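Local atomic coordinates of phosphoglycerate dehydrogenase (Lactobacillus plantarum, PDB entry 3EVT), a protein that probably catalyses the NAD-dependent oxidation of 3-phosphoglycerate to 3-phosphohydroxypyruvate, the entry step of serine synthesis from glycolysis. Residues Q61-S69 with V288-F299; T90-S101 with S278-V288. All coordinates share one frame; numbering follows the deposited sequence.

Contact 1: Q61-S69 with V288-F299; sequences QLKFVQVIS and VFPIFAANFAQF
K63 meets F299 through the base of its side chain, CB lying 3.8 Å from F299 CZ; the rest of the lysine turns away, and its NZ bonds back to Q61 O. F64 makes the largest share of the contact. Its CB sits over one face of the F299 ring, 4.2 Å from the ring centroid in a CH-pi contact, and the two side chains run past each other in opposite directions. With CG anti to the backbone N (chi1 163°), the F64 ring reaches the helix: CE2 comes 3.9 Å from F292 CE1, and CZ 3.5 Å from N295 CB. Q66 places CB 3.7 Å from F292 CD1. A bend at chi2 then lays its amide nearly in the plane of the N295 amide, the two 8° apart. N295 ND2 donates to a lone pair of Q66 OE1 over 3.0 Å, almost straight at 170°. Q66 NE2 bonds to V67 O and N89 O, while N295 OD1 accepts from the backbone N of V306 and R307. Strand 64-66 and the helix segment 288-299 run almost antiparallel, their axes 10.0 Å apart at closest approach. The last long helix, 284-302, thus packs on the five-stranded parallel sheet of the domain that does not carry the Rossmann fold, with strand 41-45 alongside and its Y45 stacked on F292. The chemistry is one amide pair set in an aromatic and aliphatic interface: both buried amides have partners for oxygen and nitrogen, which should fix their orientations.

Contact 2: T90-S101 with S278-V288; sequences TSGIHADAISES and SGQIAHFRATV
I281, I93 and A97 form the apolar centre of this contact. I281 CG2 rests 3.6 Å from A97 CB, and I281 CD1 lies 3.9 Å from I93 CG2, the two isoleucines crossing at about a right angle. I93 continues to the start of helix 284-302, where its CD1 is 3.7 Å from T287 OG1, a hydroxyl that bonds to F284 O. Beyond it, T90 CG2 lies against both methyls of V288, 3.7 Å from CG1. The aromatic component is H94: I281 CD1 is placed over one face of its ring, at a spacing that is doubtful. I281 CG1 stands between its own backbone N and carbonyl carbon (chi1 50°) and chi2 is extended, which carries CD1 up to the imidazole. Replacing I281 with an alanine would probably deprive the H94 ring face, I93 CG2 and A97 CB of their common packing partner. Backbone atoms make the third kind of contact. G279 O lies in the plane of the H94 ring at its edge, 3.2 Å from CD2; S278 O takes a CA-H...O contact from I98; and G279 CA comes 3.5 Å from I98 CG1. S101 packs its CB against S278 CB, while its OG is hydrogen-bonded to R111 of the second subunit. The segments share no hydrogen bond, so shape and apolar cover join them. S278 N is tied instead to D252. Two chain crossings packed side by side between two domains, one beginning helix 93-110 and the other leading into helix 284-302, are characteristic of D-2-hydroxyacid dehydrogenases, in which such connections form the interdomain hinge.

How the contacts relate
From the N terminus the chain builds all five strands of the first sheet, including strand 64-66, then leaves it after strand 86-88 through 90-101. Helix 93-110 leads it into the Rossmann-type domain with its seven-stranded sheet. The return through 278-288 closes the inner loop at contact 2, and helix 284-302 then closes the outer one at contact 1, so the two loops nest without crossing. Both contacts use that helix and share V288; their centres lie about 17 Å apart. T90 also packs by I68 and S69, and I93 against I291. Contact 1 therefore ties the C-terminal helix to the first domain, while contact 2 pairs the two interdomain crossings.

Contact 1: Q61-S69 with V288-F299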
loop_
_atom_site.group_PDB
_atom_site.type_symbol
_atom_site.label_atom_id
_atom_site.label_comp_id
_atom_site.label_asym_id
_atom_site.label_seq_id
_atom_site.Cartn_x
_atom_site.Cartn_y
_atom_site.Cartn_z
ATOM N N GLN A 61 21.277 22.140 22.336
ATOM C CA GLN A 61 20.212 22.347 21.359
ATOM C C GLN A 61 19.647 21.043 20.843
ATOM O O GLN A 61 19.316 20.930 19.652
ATOM C CB GLN A 61 20.747 23.152 20.204
ATOM C CG GLN A 61 21.274 24.489 20.650
ATOM C CD GLN A 61 21.620 25.358 19.483
ATOM O OE1 GLN A 61 20.719 25.946 18.850
ATOM N NE2 GLN A 61 22.916 25.436 19.159
ATOM N N LEU A 62 19.543 20.047 21.713
ATOM C CA LEU A 62 19.142 18.726 21.228
ATOM C C LEU A 62 17.662 18.748 20.941
ATOM O O LEU A 62 16.858 19.240 21.753
ATOM C CB LEU A 62 19.488 17.612 22.218
ATOM C CG LEU A 62 19.191 16.178 21.795
ATOM C CD1 LEU A 62 20.119 15.740 20.664
ATOM C CD2 LEU A 62 19.300 15.186 22.999
ATOM N N LYS A 63 17.291 18.212 19.777
ATOM C CA LYS A 63 15.916 18.276 19.354
ATOM C C LYS A 63 15.305 16.899 19.015
ATOM O O LYS A 63 14.120 16.687 19.169
ATOM C CB LYS A 63 15.826 19.240 18.170
ATOM C CG LYS A 63 16.193 20.691 18.491
ATOM C CD LYS A 63 15.870 21.607 17.308
ATOM C CE LYS A 63 16.928 22.700 17.117
ATOM N NZ LYS A 63 17.402 23.242 18.414
ATOM N N PHE A 64 16.114 15.954 18.551
ATOM C CA PHE A 64 15.586 14.665 18.099
ATOM C C PHE A 64 16.578 13.553 18.436
ATOM O O PHE A 64 17.703 13.606 17.997
ATOM C CB PHE A 64 15.251 14.746 16.573
ATOM C CG PHE A 64 15.084 13.380 15.852
ATOM C CD1 PHE A 64 14.360 12.327 16.424
ATOM C CD2 PHE A 64 15.595 13.212 14.558
ATOM C CE1 PHE A 64 14.192 11.091 15.740
ATOM C CE2 PHE A 64 15.429 12.012 13.838
ATOM C CZ PHE A 64 14.751 10.927 14.444
ATOM N N VAL A 65 16.159 12.552 19.231
ATOM C CA VAL A 65 16.969 11.309 19.408
ATOM C C VAL A 65 16.325 10.100 18.701
ATOM O O VAL A 65 15.166 9.782 18.927
ATOM C CB VAL A 65 17.188 10.969 20.900
ATOM C CG1 VAL A 65 17.938 9.639 21.051
ATOM C CG2 VAL A 65 17.975 12.070 21.579
ATOM N N GLN A 66 17.062 9.445 17.825
ATOM C CA GLN A 66 16.586 8.207 17.236
ATOM C C GLN A 66 17.316 7.043 17.899
ATOM O O GLN A 66 18.505 6.866 17.646
ATOM C CB GLN A 66 16.892 8.157 15.719
ATOM C CG GLN A 66 16.575 6.806 15.087
ATOM C CD GLN A 66 15.092 6.597 14.785
ATOM O OE1 GLN A 66 14.463 7.434 14.090
ATOM N NE2 GLN A 66 14.505 5.474 15.302
ATOM N N VAL A 67 16.622 6.219 18.686
ATOM C CA VAL A 67 17.257 5.002 19.228
ATOM C C VAL A 67 17.121 3.830 18.248
ATOM O O VAL A 67 16.176 3.797 17.449
ATOM C CB VAL A 67 16.782 4.690 20.680
ATOM C CG1 VAL A 67 17.238 5.813 21.560
ATOM C CG2 VAL A 67 15.249 4.637 20.786
ATOM N N ILE A 68 18.089 2.912 18.255
ATOM C CA ILE A 68 18.119 1.860 17.250
ATOM C C ILE A 68 17.750 0.513 17.815
ATOM O O ILE A 68 18.242 -0.500 17.357
ATOM C CB ILE A 68 19.460 1.769 16.535
ATOM C CG1 ILE A 68 20.601 2.040 17.530
ATOM C CG2 ILE A 68 19.524 2.783 15.370
ATOM C CD1 ILE A 68 21.352 0.771 18.030
ATOM N N SER A 69 16.850 0.510 18.790
ATOM C CA SER A 69 16.206 -0.712 19.221
ATOM C C SER A 69 14.860 -0.303 19.810
ATOM O O SER A 69 14.685 0.865 20.128
ATOM C CB SER A 69 17.098 -1.408 20.244
ATOM O OG SER A 69 17.729 -0.433 21.061
ATOM N N VAL A 288 17.280 -0.633 10.044
ATOM C CA VAL A 288 17.205 0.430 10.987
ATOM C C VAL A 288 17.544 1.812 10.339
ATOM O O VAL A 288 16.937 2.823 10.677
ATOM C CB VAL A 288 18.157 0.132 12.116
ATOM C CG1 VAL A 288 18.348 1.367 12.957
ATOM C CG2 VAL A 288 17.600 -1.055 12.933
ATOM N N PHE A 289 18.488 1.841 9.406
ATOM C CA PHE A 289 18.919 3.118 8.826
ATOM C C PHE A 289 17.821 3.881 8.071
ATOM O O PHE A 289 17.675 5.084 8.286
ATOM C CB PHE A 289 20.157 2.977 7.934
ATOM C CG PHE A 289 20.628 4.307 7.367
ATOM C CD1 PHE A 289 21.283 5.235 8.185
ATOM C CD2 PHE A 289 20.374 4.647 6.041
ATOM C CE1 PHE A 289 21.717 6.499 7.686
ATOM C CE2 PHE A 289 20.794 5.927 5.516
ATOM C CZ PHE A 289 21.456 6.849 6.344
ATOM N N PRO A 290 17.029 3.192 7.204
ATOM C CA PRO A 290 15.915 3.896 6.525
ATOM C C PRO A 290 14.919 4.539 7.503
ATOM O O PRO A 290 14.300 5.564 7.157
ATOM C CB PRO A 290 15.210 2.779 5.762
ATOM C CG PRO A 290 16.265 1.745 5.509
ATOM C CD PRO A 290 17.160 1.793 6.743
ATOM N N ILE A 291 14.755 3.936 8.694
ATOM C CA ILE A 291 13.911 4.541 9.731
ATOM C C ILE A 291 14.439 5.930 10.148
ATOM O O ILE A 291 13.709 6.906 10.079
ATOM C CB ILE A 291 13.640 3.618 10.963
ATOM C CG1 ILE A 291 12.810 2.403 10.533
ATOM C CG2 ILE A 291 12.841 4.380 12.056
ATOM C CD1 ILE A 291 12.731 1.262 11.617
ATOM N N PHE A 292 15.697 6.003 10.544
ATOM C CA PHE A 292 16.392 7.277 10.788
ATOM C C PHE A 292 16.379 8.244 9.577
ATOM O O PHE A 292 16.000 9.386 9.724
ATOM C CB PHE A 292 17.861 7.043 11.175
ATOM C CG PHE A 292 18.592 8.324 11.411
ATOM C CD1 PHE A 292 18.173 9.177 12.446
ATOM C CD2 PHE A 292 19.630 8.711 10.583
ATOM C CE1 PHE A 292 18.805 10.382 12.648
ATOM C CE2 PHE A 292 20.260 9.919 10.760
ATOM C CZ PHE A 292 19.862 10.752 11.782
ATOM N N ALA A 293 16.775 7.773 8.405
ATOM C CA ALA A 293 16.767 8.589 7.185
ATOM C C ALA A 293 15.398 9.254 6.933
ATOM O O ALA A 293 15.316 10.472 6.637
ATOM C CB ALA A 293 17.208 7.726 5.942
ATOM N N ALA A 294 14.325 8.488 7.110
ATOM C CA ALA A 294 12.947 9.052 6.954
ATOM C C ALA A 294 12.569 10.016 8.057
ATOM O O ALA A 294 12.065 11.107 7.768
ATOM C CB ALA A 294 11.902 7.930 6.848
ATOM N N ASN A 295 12.807 9.656 9.317
ATOM C CA ASN A 295 12.534 10.582 10.419
ATOM C C ASN A 295 13.381 11.871 10.366
ATOM O O ASN A 295 12.893 12.963 10.705
ATOM C CB ASN A 295 12.707 9.914 11.768
ATOM C CG ASN A 295 11.485 9.073 12.175
ATOM O OD1 ASN A 295 10.353 9.400 11.815
ATOM N ND2 ASN A 295 11.712 8.023 12.951
ATOM N N PHE A 296 14.631 11.747 9.937
ATOM C CA PHE A 296 15.487 12.905 9.782
ATOM C C PHE A 296 15.048 13.812 8.603
ATOM O O PHE A 296 15.059 15.020 8.737
ATOM C CB PHE A 296 16.951 12.461 9.649
ATOM C CG PHE A 296 17.960 13.606 9.489
ATOM C CD1 PHE A 296 18.324 14.397 10.557
ATOM C CD2 PHE A 296 18.591 13.813 8.268
ATOM C CE1 PHE A 296 19.268 15.442 10.409
ATOM C CE2 PHE A 296 19.518 14.841 8.105
ATOM C CZ PHE A 296 19.872 15.653 9.176
ATOM N N ALA A 297 14.650 13.250 7.467
ATOM C CA ALA A 297 14.184 14.073 6.355
ATOM C C ALA A 297 12.987 14.950 6.736
ATOM O O ALA A 297 12.911 16.126 6.366
ATOM C CB ALA A 297 13.895 13.207 5.088
ATOM N N GLN A 298 12.099 14.381 7.548
ATOM C CA GLN A 298 10.874 15.013 7.960
ATOM C C GLN A 298 11.191 16.019 9.055
ATOM O O GLN A 298 10.696 17.147 9.023
ATOM C CB GLN A 298 9.921 13.945 8.458
ATOM C CG GLN A 298 8.558 14.408 8.882
ATOM C CD GLN A 298 7.862 15.237 7.830
ATOM O OE1 GLN A 298 8.095 15.102 6.621
ATOM N NE2 GLN A 298 7.020 16.141 8.291
ATOM N N PHE A 299 12.025 15.610 10.009
ATOM C CA PHE A 299 12.574 16.522 11.009
ATOM C C PHE A 299 13.218 17.792 10.388
ATOM O O PHE A 299 13.046 18.916 10.873
ATOM C CB PHE A 299 13.631 15.812 11.875
ATOM C CG PHE A 299 14.352 16.752 12.771
ATOM C CD1 PHE A 299 13.753 17.195 13.946
ATOM C CD2 PHE A 299 15.578 17.259 12.406
ATOM C CE1 PHE A 299 14.387 18.107 14.756
ATOM C CE2 PHE A 299 16.253 18.180 13.219
ATOM C CZ PHE A 299 15.647 18.620 14.395
#

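Contact 2: T90-S101 with S278-V288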
loop_
_atom_site.group_PDB
_atom_site.type_symbol
_atom_site.label_atom_id
_atom_site.label_comp_id
_atom_site.label_asym_id
_atom_site.label_seq_id
_atom_site.Cartn_x
_atom_site.Cartn_y
_atom_site.Cartn_z
ATOM N N THR A 90 12.732 1.762 16.762
ATOM C CA THR A 90 12.796 0.866 15.607
ATOM C C THR A 90 11.810 -0.314 15.675
ATOM O O THR A 90 12.130 -1.413 15.214
ATOM C CB THR A 90 14.195 0.244 15.480
ATOM O OG1 THR A 90 14.628 -0.146 16.790
ATOM C CG2 THR A 90 15.220 1.250 14.853
ATOM N N SER A 91 10.626 -0.121 16.232
ATOM C CA SER A 91 9.659 -1.211 16.180
ATOM C C SER A 91 8.979 -1.442 14.832
ATOM O O SER A 91 9.089 -0.634 13.901
ATOM C CB SER A 91 8.609 -1.104 17.287
ATOM O OG SER A 91 8.037 0.168 17.289
ATOM N N GLY A 92 8.307 -2.591 14.712
ATOM C CA GLY A 92 7.475 -2.874 13.542
ATOM C C GLY A 92 8.158 -3.410 12.298
ATOM O O GLY A 92 7.495 -3.640 11.262
ATOM N N ILE A 93 9.476 -3.622 12.372
ATOM C CA ILE A 93 10.233 -3.971 11.159
ATOM C C ILE A 93 9.827 -5.302 10.541
ATOM O O ILE A 93 9.492 -5.372 9.337
ATOM C CB ILE A 93 11.746 -3.969 11.372
ATOM C CG1 ILE A 93 12.213 -2.572 11.840
ATOM C CG2 ILE A 93 12.410 -4.394 10.025
ATOM C CD1 ILE A 93 13.713 -2.496 12.200
ATOM N N HIS A 94 9.845 -6.354 11.351
ATOM C CA HIS A 94 9.429 -7.685 10.899
ATOM C C HIS A 94 7.973 -7.644 10.492
ATOM O O HIS A 94 7.634 -8.080 9.432
ATOM C CB HIS A 94 9.565 -8.761 12.003
ATOM C CG HIS A 94 10.924 -9.383 12.097
ATOM N ND1 HIS A 94 11.784 -9.164 13.172
ATOM C CD2 HIS A 94 11.574 -10.232 11.261
ATOM C CE1 HIS A 94 12.907 -9.843 12.984
ATOM N NE2 HIS A 94 12.811 -10.487 11.826
ATOM N N ALA A 95 7.117 -7.136 11.363
ATOM C CA ALA A 95 5.682 -7.024 11.041
ATOM C C ALA A 95 5.399 -6.232 9.753
ATOM O O ALA A 95 4.554 -6.625 9.003
ATOM C CB ALA A 95 4.909 -6.440 12.204
ATOM N N ASP A 96 6.098 -5.121 9.507
ATOM C CA ASP A 96 6.047 -4.414 8.206
ATOM C C ASP A 96 6.378 -5.276 6.988
ATOM O O ASP A 96 5.651 -5.207 5.990
ATOM C CB ASP A 96 6.994 -3.197 8.188
ATOM C CG ASP A 96 6.244 -1.842 8.372
ATOM O OD1 ASP A 96 5.447 -1.708 9.362
ATOM O OD2 ASP A 96 6.473 -0.896 7.535
ATOM N N ALA A 97 7.459 -6.058 7.034
ATOM C CA ALA A 97 7.793 -6.918 5.893
ATOM C C ALA A 97 6.723 -7.959 5.599
ATOM O O ALA A 97 6.373 -8.165 4.463
ATOM C CB ALA A 97 9.175 -7.615 6.061
ATOM N N ILE A 98 6.243 -8.641 6.629
ATOM C CA ILE A 98 5.218 -9.647 6.466
ATOM C C ILE A 98 3.927 -9.021 5.924
ATOM O O ILE A 98 3.238 -9.587 5.089
ATOM C CB ILE A 98 4.902 -10.291 7.813
ATOM C CG1 ILE A 98 6.106 -11.062 8.342
ATOM C CG2 ILE A 98 3.630 -11.106 7.718
ATOM C CD1 ILE A 98 5.982 -11.412 9.939
ATOM N N SER A 99 3.601 -7.829 6.372
ATOM C CA SER A 99 2.445 -7.175 5.805
ATOM C C SER A 99 2.601 -6.885 4.318
ATOM O O SER A 99 1.642 -7.073 3.527
ATOM C CB SER A 99 2.191 -5.872 6.534
ATOM O OG SER A 99 1.706 -6.183 7.816
ATOM N N GLU A 100 3.776 -6.384 3.933
ATOM C CA GLU A 100 4.091 -6.187 2.501
ATOM C C GLU A 100 3.945 -7.471 1.658
ATOM O O GLU A 100 3.419 -7.438 0.549
ATOM C CB GLU A 100 5.507 -5.606 2.332
ATOM C CG GLU A 100 5.605 -4.115 2.776
ATOM C CD GLU A 100 6.853 -3.458 2.216
ATOM O OE1 GLU A 100 7.419 -4.041 1.235
ATOM O OE2 GLU A 100 7.238 -2.363 2.729
ATOM N N SER A 101 4.400 -8.614 2.176
ATOM C CA SER A 101 4.127 -9.920 1.527
ATOM C C SER A 101 2.668 -10.225 1.329
ATOM O O SER A 101 2.282 -10.751 0.286
ATOM C CB SER A 101 4.727 -11.060 2.330
ATOM O OG SER A 101 6.149 -10.933 2.303
ATOM N N SER A 278 8.057 -14.876 4.073
ATOM C CA SER A 278 7.399 -13.563 4.273
ATOM C C SER A 278 8.035 -12.736 5.370
ATOM O O SER A 278 8.023 -11.508 5.306
ATOM C CB SER A 278 5.890 -13.702 4.552
ATOM O OG SER A 278 5.658 -14.371 5.779
ATOM N N GLY A 279 8.559 -13.406 6.388
ATOM C CA GLY A 279 9.087 -12.694 7.551
ATOM C C GLY A 279 10.595 -12.426 7.543
ATOM O O GLY A 279 11.110 -11.727 8.456
ATOM N N GLN A 280 11.305 -12.989 6.557
ATOM C CA GLN A 280 12.754 -12.759 6.418
ATOM C C GLN A 280 13.080 -11.295 6.113
ATOM O O GLN A 280 12.619 -10.731 5.101
ATOM C CB GLN A 280 13.336 -13.628 5.317
ATOM C CG GLN A 280 13.008 -15.080 5.481
ATOM C CD GLN A 280 13.896 -15.983 4.655
ATOM O OE1 GLN A 280 14.136 -15.745 3.465
ATOM N NE2 GLN A 280 14.389 -17.037 5.286
ATOM N N ILE A 281 13.855 -10.668 6.993
ATOM C CA ILE A 281 14.254 -9.280 6.784
ATOM C C ILE A 281 15.742 -9.214 6.724
ATOM O O ILE A 281 16.431 -10.152 7.140
ATOM C CB ILE A 281 13.795 -8.341 7.915
ATOM C CG1 ILE A 281 14.170 -8.907 9.289
ATOM C CG2 ILE A 281 12.302 -8.120 7.857
ATOM C CD1 ILE A 281 13.742 -7.986 10.416
ATOM N N ALA A 282 16.252 -8.103 6.205
ATOM C CA ALA A 282 17.700 -7.960 6.133
ATOM C C ALA A 282 18.323 -7.750 7.504
ATOM O O ALA A 282 17.677 -7.813 8.564
ATOM C CB ALA A 282 18.109 -6.837 5.187
ATOM N N HIS A 283 19.608 -7.476 7.458
ATOM C CA HIS A 283 20.418 -7.352 8.648
ATOM C C HIS A 283 20.055 -5.994 9.299
ATOM O O HIS A 283 19.653 -5.067 8.594
ATOM C CB HIS A 283 21.898 -7.478 8.207
ATOM C CG HIS A 283 22.893 -7.034 9.228
ATOM N ND1 HIS A 283 23.743 -7.908 9.877
ATOM C CD2 HIS A 283 23.195 -5.801 9.695
ATOM C CE1 HIS A 283 24.520 -7.232 10.706
ATOM N NE2 HIS A 283 24.215 -5.947 10.607
ATOM N N PHE A 284 20.150 -5.886 10.624
ATOM C CA PHE A 284 19.783 -4.635 11.284
ATOM C C PHE A 284 20.366 -3.380 10.609
ATOM O O PHE A 284 19.643 -2.454 10.283
ATOM C CB PHE A 284 20.098 -4.646 12.788
ATOM C CG PHE A 284 21.479 -5.111 13.122
ATOM C CD1 PHE A 284 22.479 -4.201 13.458
ATOM C CD2 PHE A 284 21.781 -6.474 13.100
ATOM C CE1 PHE A 284 23.770 -4.657 13.774
ATOM C CE2 PHE A 284 23.057 -6.939 13.407
ATOM C CZ PHE A 284 24.052 -6.037 13.742
ATOM N N ARG A 285 21.661 -3.334 10.362
ATOM C CA ARG A 285 22.172 -2.146 9.705
ATOM C C ARG A 285 21.263 -1.731 8.523
ATOM O O ARG A 285 21.010 -0.550 8.321
ATOM C CB ARG A 285 23.659 -2.296 9.321
ATOM C CG ARG A 285 24.603 -2.051 10.503
ATOM C CD ARG A 285 25.906 -1.423 10.034
ATOM N NE ARG A 285 27.000 -1.652 10.982
ATOM C CZ ARG A 285 28.302 -1.461 10.725
ATOM N NH1 ARG A 285 28.714 -1.030 9.527
ATOM N NH2 ARG A 285 29.208 -1.698 11.683
ATOM N N ALA A 286 20.701 -2.689 7.804
ATOM C CA ALA A 286 19.930 -2.353 6.616
ATOM C C ALA A 286 18.468 -1.971 6.853
ATOM O O ALA A 286 17.779 -1.564 5.918
ATOM C CB ALA A 286 19.975 -3.522 5.602
ATOM N N THR A 287 17.953 -2.173 8.057
ATOM C CA THR A 287 16.518 -1.994 8.261
ATOM C C THR A 287 16.320 -0.806 9.160
ATOM O O THR A 287 15.331 -0.076 9.079
ATOM C CB THR A 287 15.859 -3.234 8.953
ATOM O OG1 THR A 287 16.584 -3.598 10.138
ATOM C CG2 THR A 287 15.766 -4.416 8.000
ATOM N N VAL A 288 17.280 -0.633 10.044
ATOM C CA VAL A 288 17.205 0.430 10.987
ATOM C C VAL A 288 17.544 1.812 10.339
ATOM O O VAL A 288 16.937 2.823 10.677
ATOM C CB VAL A 288 18.157 0.132 12.116
ATOM C CG1 VAL A 288 18.348 1.367 12.957
ATOM C CG2 VAL A 288 17.600 -1.055 12.933
#